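Long-range contacts in CDGSH iron-sulfur domain-containing protein 3, mitochondrial (Homo sapiens, PDB 6AVJ), which carries two [2Fe-2S] clusters, can pass them to the apoferredoxins FDX1 and FDX2, and contributes to mitochondrial iron and reactive-oxygen homeostasis: residues V5-T10 against T64-Q69; K13-A18 against T57-L62; G19-W24 against K51-E56. The protein carries 2 engineered substitutions. All coordinates share one frame; numbering follows the deposited sequence.

Contact 1: V5-T10 against T64-Q69. With FES (Fe2/s2 (inorganic) cluster), chain E.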
# COMPACT_ATOMS: atom_id res chain seq x y z
N VAL A 5 1.99 -6.63 6.46
CA VAL A 5 2.28 -7.80 5.64
C VAL A 5 2.38 -7.41 4.16
O VAL A 5 1.91 -6.36 3.72
CB VAL A 5 1.20 -8.92 5.87
CG1 VAL A 5 1.14 -9.32 7.38
CG2 VAL A 5 -0.20 -8.47 5.37
N VAL A 6 3.09 -8.23 3.40
CA VAL A 6 3.27 -8.00 1.97
C VAL A 6 1.97 -8.40 1.26
O VAL A 6 1.56 -9.57 1.31
CB VAL A 6 4.47 -8.82 1.45
CG1 VAL A 6 4.55 -8.77 -0.06
CG2 VAL A 6 5.76 -8.39 2.08
N ALA A 7 1.30 -7.43 0.63
CA ALA A 7 0.05 -7.75 -0.07
C ALA A 7 0.32 -8.30 -1.47
O ALA A 7 -0.36 -9.24 -1.91
CB ALA A 7 -0.85 -6.51 -0.18
N LEU A 8 1.25 -7.69 -2.18
CA LEU A 8 1.62 -8.13 -3.52
C LEU A 8 3.06 -7.74 -3.68
O LEU A 8 3.61 -7.00 -2.86
CB LEU A 8 0.73 -7.48 -4.62
CG LEU A 8 -0.77 -7.75 -4.50
CD1 LEU A 8 -1.61 -6.70 -5.19
CD2 LEU A 8 -1.05 -9.17 -5.07
N LYS A 9 3.66 -8.18 -4.79
CA LYS A 9 5.07 -7.96 -5.07
C LYS A 9 5.30 -7.09 -6.29
O LYS A 9 6.44 -6.94 -6.71
CB LYS A 9 5.80 -9.28 -5.26
CG LYS A 9 5.95 -10.07 -4.00
CD LYS A 9 6.78 -11.33 -4.33
CE LYS A 9 6.61 -12.34 -3.29
NZ LYS A 9 7.25 -13.65 -3.70
N THR A 10 4.25 -6.51 -6.85
CA THR A 10 4.39 -5.52 -7.93
C THR A 10 3.40 -4.41 -7.64
O THR A 10 2.27 -4.69 -7.19
CB THR A 10 4.08 -6.13 -9.31
OG1 THR A 10 2.74 -6.61 -9.32
CG2 THR A 10 4.93 -7.29 -9.57
N THR A 64 2.34 -1.89 -3.00
CA THR A 64 1.59 -3.04 -2.51
C THR A 64 2.43 -3.95 -1.60
O THR A 64 1.85 -4.67 -0.77
CB THR A 64 1.09 -3.89 -3.68
OG1 THR A 64 2.23 -4.25 -4.48
CG2 THR A 64 0.08 -3.14 -4.55
N CYS A 65 3.75 -3.97 -1.76
CA CYS A 65 4.60 -4.77 -0.85
C CYS A 65 4.68 -4.19 0.55
O CYS A 65 5.07 -4.91 1.49
CB CYS A 65 6.00 -4.92 -1.40
SG CYS A 65 7.04 -3.38 -1.30
N LYS A 66 4.27 -2.93 0.71
CA LYS A 66 4.20 -2.11 1.91
C LYS A 66 5.57 -1.79 2.50
O LYS A 66 5.63 -1.21 3.60
CB LYS A 66 3.28 -2.72 2.98
CG LYS A 66 1.86 -3.10 2.45
CD LYS A 66 1.25 -1.99 1.60
CE LYS A 66 -0.13 -2.36 1.06
NZ LYS A 66 -0.63 -1.29 0.11
N ALA A 67 6.65 -2.03 1.78
CA ALA A 67 7.98 -1.72 2.28
C ALA A 67 8.60 -0.46 1.66
O ALA A 67 9.77 -0.17 1.95
CB ALA A 67 8.91 -2.91 2.03
N THR A 68 7.87 0.31 0.86
CA THR A 68 8.47 1.49 0.25
C THR A 68 9.01 2.46 1.32
O THR A 68 8.44 2.62 2.40
CB THR A 68 7.46 2.23 -0.62
OG1 THR A 68 8.09 3.42 -1.12
CG2 THR A 68 6.21 2.61 0.20
N GLN A 69 10.08 3.19 0.98
CA GLN A 69 10.59 4.23 1.84
C GLN A 69 9.95 5.58 1.54
O GLN A 69 10.20 6.52 2.30
CB GLN A 69 12.13 4.32 1.71
CG GLN A 69 12.88 3.07 2.29
CD GLN A 69 13.09 3.13 3.81
OE1 GLN A 69 13.03 4.22 4.45
NE2 GLN A 69 13.31 1.97 4.41
FE1 FES E . 7.21 -1.12 -5.20
FE2 FES E . 6.28 -1.57 -2.62
S1 FES E . 5.36 -2.18 -4.55
S2 FES E . 8.07 -0.44 -3.28
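T64 grips the incoming N-terminal segment at two points. Its hydroxyl OG1 donates to T10 O over 2.7 Å, approaching from above the carbonyl plane (68° out of it). With chi1 at 56°, OG1 sits between the backbone N and the carbonyl carbon, the crowded position, where it faces V5-T10. The backbone carbonyl of T64 works the other way, as an acceptor: A7 N reaches T64 O at 3.1 Å, and L8 N adds a weak bond to the same oxygen. Neither segment is a strand, so these bonds join two loops.

The next residue, C65, is a cluster ligand: its SG binds FE2 of the [2Fe-2S] cluster at 2.4 Å, and C63 SG is the other cysteine sulfur on that iron. Within the loop, A67 N donates to C65 SG (3.4 Å, N-H...S angle 162°). Packing surrounds this polar centre. L8 lies obliquely across T64, with its CB 3.6 Å from T64 OG1 and CD1 near T64 CG2. V6 CG2 rests 3.6 Å from C65 O. K66 brings CG to 3.5 Å from V5 O, while its NZ is hydrogen-bonded to C25 O, C63 O and Q33 OE1, linking this loop to the one that holds a ligand of the other cluster.

One ordinary and one weak N-H bond on T64 O hold the peptide that leads into a ligand cysteine. The N-H on SG would draw charge from the thiolate, which probably tends to stabilise the reduced cluster. V5-T10 bonds to T64, directly before ligand C65, and so lies in this cluster's second shell.

Contact 2: K13-A18 against T57-L62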
# COMPACT_ATOMS: atom_id res chain seq x y z
N LYS A 13 -0.67 0.51 -10.77
CA LYS A 13 -0.76 1.83 -11.38
C LYS A 13 -2.19 2.32 -11.26
O LYS A 13 -3.13 1.58 -11.52
CB LYS A 13 -0.36 1.77 -12.86
CG LYS A 13 1.05 1.33 -13.11
CD LYS A 13 1.51 1.69 -14.52
CE LYS A 13 2.83 0.99 -14.89
NZ LYS A 13 2.65 -0.41 -15.46
N VAL A 14 -2.35 3.59 -10.85
CA VAL A 14 -3.68 4.16 -10.66
C VAL A 14 -3.67 5.58 -11.22
O VAL A 14 -2.68 6.32 -11.09
CB VAL A 14 -4.13 4.18 -9.17
CG1 VAL A 14 -4.11 2.83 -8.57
CG2 VAL A 14 -3.24 5.00 -8.38
N GLU A 15 -4.78 5.94 -11.84
CA GLU A 15 -4.97 7.32 -12.30
C GLU A 15 -5.52 8.10 -11.12
O GLU A 15 -6.70 7.95 -10.77
CB GLU A 15 -5.89 7.38 -13.52
CG GLU A 15 -6.00 8.81 -13.99
CD GLU A 15 -6.76 8.99 -15.29
OE1 GLU A 15 -6.79 8.07 -16.11
OE2 GLU A 15 -7.30 10.08 -15.48
N LEU A 16 -4.68 8.91 -10.49
CA LEU A 16 -5.14 9.87 -9.47
C LEU A 16 -5.83 11.07 -10.10
O LEU A 16 -5.41 11.54 -11.15
CB LEU A 16 -3.99 10.39 -8.64
CG LEU A 16 -3.18 9.34 -7.88
CD1 LEU A 16 -2.11 10.03 -6.99
CD2 LEU A 16 -4.04 8.44 -7.12
N VAL A 17 -6.86 11.57 -9.43
CA VAL A 17 -7.70 12.69 -9.88
C VAL A 17 -7.46 13.86 -8.93
O VAL A 17 -7.62 13.72 -7.71
CB VAL A 17 -9.18 12.30 -9.90
CG1 VAL A 17 -10.08 13.56 -10.12
CG2 VAL A 17 -9.44 11.22 -10.96
N ALA A 18 -6.98 14.98 -9.48
CA ALA A 18 -6.70 16.19 -8.72
C ALA A 18 -7.90 16.55 -7.85
O ALA A 18 -9.04 16.59 -8.32
CB ALA A 18 -6.34 17.36 -9.67
N THR A 57 -3.78 15.49 -11.60
CA THR A 57 -4.29 14.31 -12.28
C THR A 57 -3.13 13.67 -13.04
O THR A 57 -2.52 14.32 -13.88
CB THR A 57 -5.47 14.66 -13.20
OG1 THR A 57 -6.58 15.09 -12.39
CG2 THR A 57 -5.90 13.41 -14.07
N ARG A 58 -2.80 12.43 -12.71
CA ARG A 58 -1.67 11.74 -13.32
C ARG A 58 -1.72 10.26 -12.94
O ARG A 58 -2.37 9.88 -11.97
CB ARG A 58 -0.32 12.36 -12.92
CG ARG A 58 0.03 12.27 -11.43
CD ARG A 58 1.44 12.79 -11.14
NE ARG A 58 2.44 12.25 -12.06
CZ ARG A 58 3.09 12.98 -12.98
NH1 ARG A 58 2.85 14.29 -13.12
NH2 ARG A 58 3.98 12.40 -13.78
N MET A 59 -1.03 9.44 -13.72
CA MET A 59 -0.82 8.03 -13.40
C MET A 59 0.32 7.91 -12.36
O MET A 59 1.38 8.51 -12.55
CB MET A 59 -0.41 7.25 -14.64
CG MET A 59 -1.43 7.30 -15.77
SD MET A 59 -3.03 6.63 -15.27
CE MET A 59 -2.51 4.96 -14.70
N VAL A 60 0.10 7.18 -11.28
CA VAL A 60 1.16 6.92 -10.32
C VAL A 60 1.21 5.41 -10.08
O VAL A 60 0.31 4.67 -10.46
CB VAL A 60 0.95 7.63 -8.98
CG1 VAL A 60 0.84 9.14 -9.20
CG2 VAL A 60 -0.27 7.09 -8.30
N ALA A 61 2.26 4.97 -9.43
CA ALA A 61 2.39 3.56 -9.02
C ALA A 61 2.38 3.51 -7.50
O ALA A 61 3.26 4.10 -6.86
CB ALA A 61 3.68 2.96 -9.56
N LEU A 62 1.35 2.90 -6.92
CA LEU A 62 1.23 2.80 -5.46
C LEU A 62 1.76 1.47 -4.93
O LEU A 62 1.58 0.42 -5.54
CB LEU A 62 -0.24 3.00 -5.02
CG LEU A 62 -0.76 4.43 -5.35
CD1 LEU A 62 -2.18 4.66 -4.96
CD2 LEU A 62 0.17 5.52 -4.87
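V14 and V60 form the central hydrogen-bonded pair of a two-stranded antiparallel sheet, part of what corresponds to the beta cap of the NEET fold. V14 N to V60 O and V60 N to V14 O are both 2.9 Å, and L16 and R58 repeat the pairing. The 139° between the N-to-C directions of the short strands shows how far they depart from an exactly antiparallel course.

On the face carrying V14, L16 and V60, V60 CG2 rests against both V14 CG2 (3.6 Å) and L16 CG (3.7 Å). L62 CD1 also touches V14 CG2 (3.6 Å), the two side chains crossing at about a right angle. L62 also packs on P34, F35 and Y73, and L16 on A54, which ties this apolar face to neighbouring loops. R58 starts out on the same face and sends NH1 to a salt bridge with E56.

M59 holds the other face. Its bent chain folds back across the strand, placing SD 3.4 Å from E15 CB and CE over the V14-E15 peptide. Beyond the last bridge the two chains stay joined through a side chain: A18 N donates to T57 OG1 over 2.9 Å, nearly straight at 176°.

Contact 3: G19-W24 against K51-E56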
# COMPACT_ATOMS: atom_id res chain seq x y z
N GLY A 19 -7.63 16.74 -6.55
CA GLY A 19 -8.62 17.11 -5.58
C GLY A 19 -9.30 15.97 -4.89
O GLY A 19 -10.16 16.20 -4.02
N LYS A 20 -9.00 14.75 -5.29
CA LYS A 20 -9.70 13.60 -4.74
C LYS A 20 -8.88 13.05 -3.59
O LYS A 20 -7.64 13.06 -3.64
CB LYS A 20 -9.91 12.52 -5.79
CG LYS A 20 -10.77 11.38 -5.32
CD LYS A 20 -11.26 10.58 -6.53
CE LYS A 20 -11.87 9.25 -6.15
NZ LYS A 20 -12.40 8.62 -7.39
N THR A 21 -9.57 12.64 -2.55
CA THR A 21 -8.93 12.09 -1.35
C THR A 21 -8.83 10.58 -1.44
O THR A 21 -9.80 9.91 -1.81
CB THR A 21 -9.70 12.47 -0.08
OG1 THR A 21 -9.61 13.87 0.09
CG2 THR A 21 -9.10 11.78 1.16
N TYR A 22 -7.65 10.05 -1.12
CA TYR A 22 -7.36 8.63 -1.21
C TYR A 22 -6.86 8.16 0.14
O TYR A 22 -6.33 8.96 0.93
CB TYR A 22 -6.31 8.34 -2.30
CG TYR A 22 -6.75 8.71 -3.71
CD1 TYR A 22 -6.57 10.01 -4.21
CD2 TYR A 22 -7.41 7.80 -4.52
CE1 TYR A 22 -7.01 10.36 -5.49
CE2 TYR A 22 -7.83 8.14 -5.82
CZ TYR A 22 -7.63 9.42 -6.29
OH TYR A 22 -8.06 9.76 -7.56
N ARG A 23 -6.99 6.84 0.38
CA ARG A 23 -6.57 6.19 1.64
C ARG A 23 -5.75 4.96 1.30
O ARG A 23 -6.29 3.92 0.92
CB ARG A 23 -7.77 5.84 2.51
CG ARG A 23 -8.46 7.10 3.12
CD ARG A 23 -9.75 6.79 3.81
NE ARG A 23 -10.28 8.00 4.46
CZ ARG A 23 -10.93 8.98 3.84
NH1 ARG A 23 -11.17 8.91 2.53
NH2 ARG A 23 -11.36 10.04 4.51
N TRP A 24 -4.44 5.11 1.37
CA TRP A 24 -3.54 4.03 0.97
C TRP A 24 -3.48 2.95 2.04
O TRP A 24 -3.33 3.24 3.22
CB TRP A 24 -2.14 4.56 0.74
CG TRP A 24 -1.08 3.51 0.41
CD1 TRP A 24 -1.04 2.76 -0.71
CD2 TRP A 24 0.08 3.18 1.16
NE1 TRP A 24 0.08 1.97 -0.72
CE2 TRP A 24 0.80 2.23 0.43
CE3 TRP A 24 0.63 3.65 2.36
CZ2 TRP A 24 1.99 1.66 0.91
CZ3 TRP A 24 1.80 3.12 2.82
CH2 TRP A 24 2.47 2.12 2.11
N LYS A 51 -3.95 8.70 4.64
CA LYS A 51 -4.87 9.54 3.87
C LYS A 51 -4.07 10.60 3.11
O LYS A 51 -3.17 11.24 3.68
CB LYS A 51 -5.92 10.18 4.78
CG LYS A 51 -7.05 10.92 4.02
CD LYS A 51 -8.21 11.39 4.94
CE LYS A 51 -7.72 12.45 5.88
NZ LYS A 51 -8.85 13.02 6.68
N PHE A 52 -4.36 10.76 1.82
CA PHE A 52 -3.71 11.80 1.02
C PHE A 52 -4.66 12.33 -0.05
O PHE A 52 -5.58 11.65 -0.50
CB PHE A 52 -2.39 11.35 0.35
CG PHE A 52 -2.54 10.30 -0.73
CD1 PHE A 52 -2.75 8.97 -0.39
CD2 PHE A 52 -2.47 10.64 -2.08
CE1 PHE A 52 -2.86 7.99 -1.37
CE2 PHE A 52 -2.62 9.64 -3.06
CZ PHE A 52 -2.79 8.35 -2.71
N LYS A 53 -4.44 13.57 -0.43
CA LYS A 53 -5.29 14.23 -1.42
C LYS A 53 -4.42 14.48 -2.64
O LYS A 53 -3.35 15.08 -2.51
CB LYS A 53 -5.87 15.55 -0.92
CG LYS A 53 -6.73 16.28 -2.00
CD LYS A 53 -7.43 17.57 -1.51
CE LYS A 53 -8.59 17.28 -0.59
NZ LYS A 53 -9.42 18.50 -0.42
N ALA A 54 -4.88 14.04 -3.79
CA ALA A 54 -4.07 14.17 -4.99
C ALA A 54 -4.00 15.63 -5.40
O ALA A 54 -5.03 16.28 -5.48
CB ALA A 54 -4.67 13.36 -6.14
N GLN A 55 -2.81 16.11 -5.72
CA GLN A 55 -2.65 17.50 -6.12
C GLN A 55 -2.75 17.68 -7.63
O GLN A 55 -3.04 18.79 -8.08
CB GLN A 55 -1.31 18.04 -5.63
CG GLN A 55 -1.10 17.94 -4.10
CD GLN A 55 -2.02 18.85 -3.31
OE1 GLN A 55 -1.81 20.06 -3.25
NE2 GLN A 55 -3.04 18.27 -2.68
N GLU A 56 -2.55 16.62 -8.41
CA GLU A 56 -2.60 16.70 -9.86
C GLU A 56 -3.16 15.40 -10.43
O GLU A 56 -3.11 14.35 -9.79
CB GLU A 56 -1.23 17.07 -10.44
CG GLU A 56 -0.09 16.31 -9.94
CD GLU A 56 1.27 16.82 -10.47
OE1 GLU A 56 1.42 18.03 -10.78
OE2 GLU A 56 2.20 16.00 -10.56
O HOH W 1 -10.93 18.79 -3.07
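Y22 pushes its CB into the face of the F52 ring: on the face of this two-stranded antiparallel sheet that carries both residues, CB is the bump that sits over the ring. It stands 3.8 Å from the ring centroid and 24° off the normal, a CH-pi contact offset toward the CE1-CZ edge of F52. F52 has its CG between backbone N and carbonyl carbon (chi1 67°), and its ring leans toward the partner strand. The two ring planes are near parallel, but the centroids lie 5.6 Å apart, so the aromatic groups are slid past one another and barely overlap. W24 CB closes the edge of the F52 ring near its plane, and A54 CB fits against Y22 CE1 at 3.9 Å. L16 of strand 12-16 touches both Y22 and F52.

Long aliphatic chains fill the other face. T21 CG2 meets K51 CG at 3.6 Å, and R23 lies beside K51, pointing the same way, with K51 CD over one face of its guanidinium; their like charges stay 4.5 Å apart between R23 NH2 and K51 NZ. K53 runs beside G19, its CE close to T21 OG1, and a water links K53 NZ to G19 O.

Y22 and F52 exchange a pair of backbone bonds, Y22 N to F52 O being the shorter at 2.7 Å. Past them the pairing slips: A54 O accepts from G19 N (2.8 Å), whereas A54 N donates to K20 O. With G19 at positive phi, this is a G1-type beta bulge. W24 NE1 is hydrogen-bonded to C63 O, the carbonyl of a ligand of the second cluster, linking this end of the strand to that cluster's loop. Such a small twisted sheet, set beyond the cluster-binding loops, matches the beta cap of the NEET fold.

Contact 1 is the partly buried one, about 6 Å from the chain's centre, while contacts 2 and 3 are surface pairings about 14 Å from it. Contact 1 joins loops through a threonine hydroxyl and a shared carbonyl, beside a metal-bound cysteine; the others rely on strand bonds, with one apolar face and one more polar, exposed face. Contacts 2 and 3 hold successive strands, 12-16 before 21-24 and 50-53 before 58-62, and meet where Y22 OH lies 2.9 Å from V17 N, a probable hydrogen bond. Contact 3 reaches contact 1 through W24, which packs on K66 and T68, whereas contacts 1 and 2 simply follow each other in sequence.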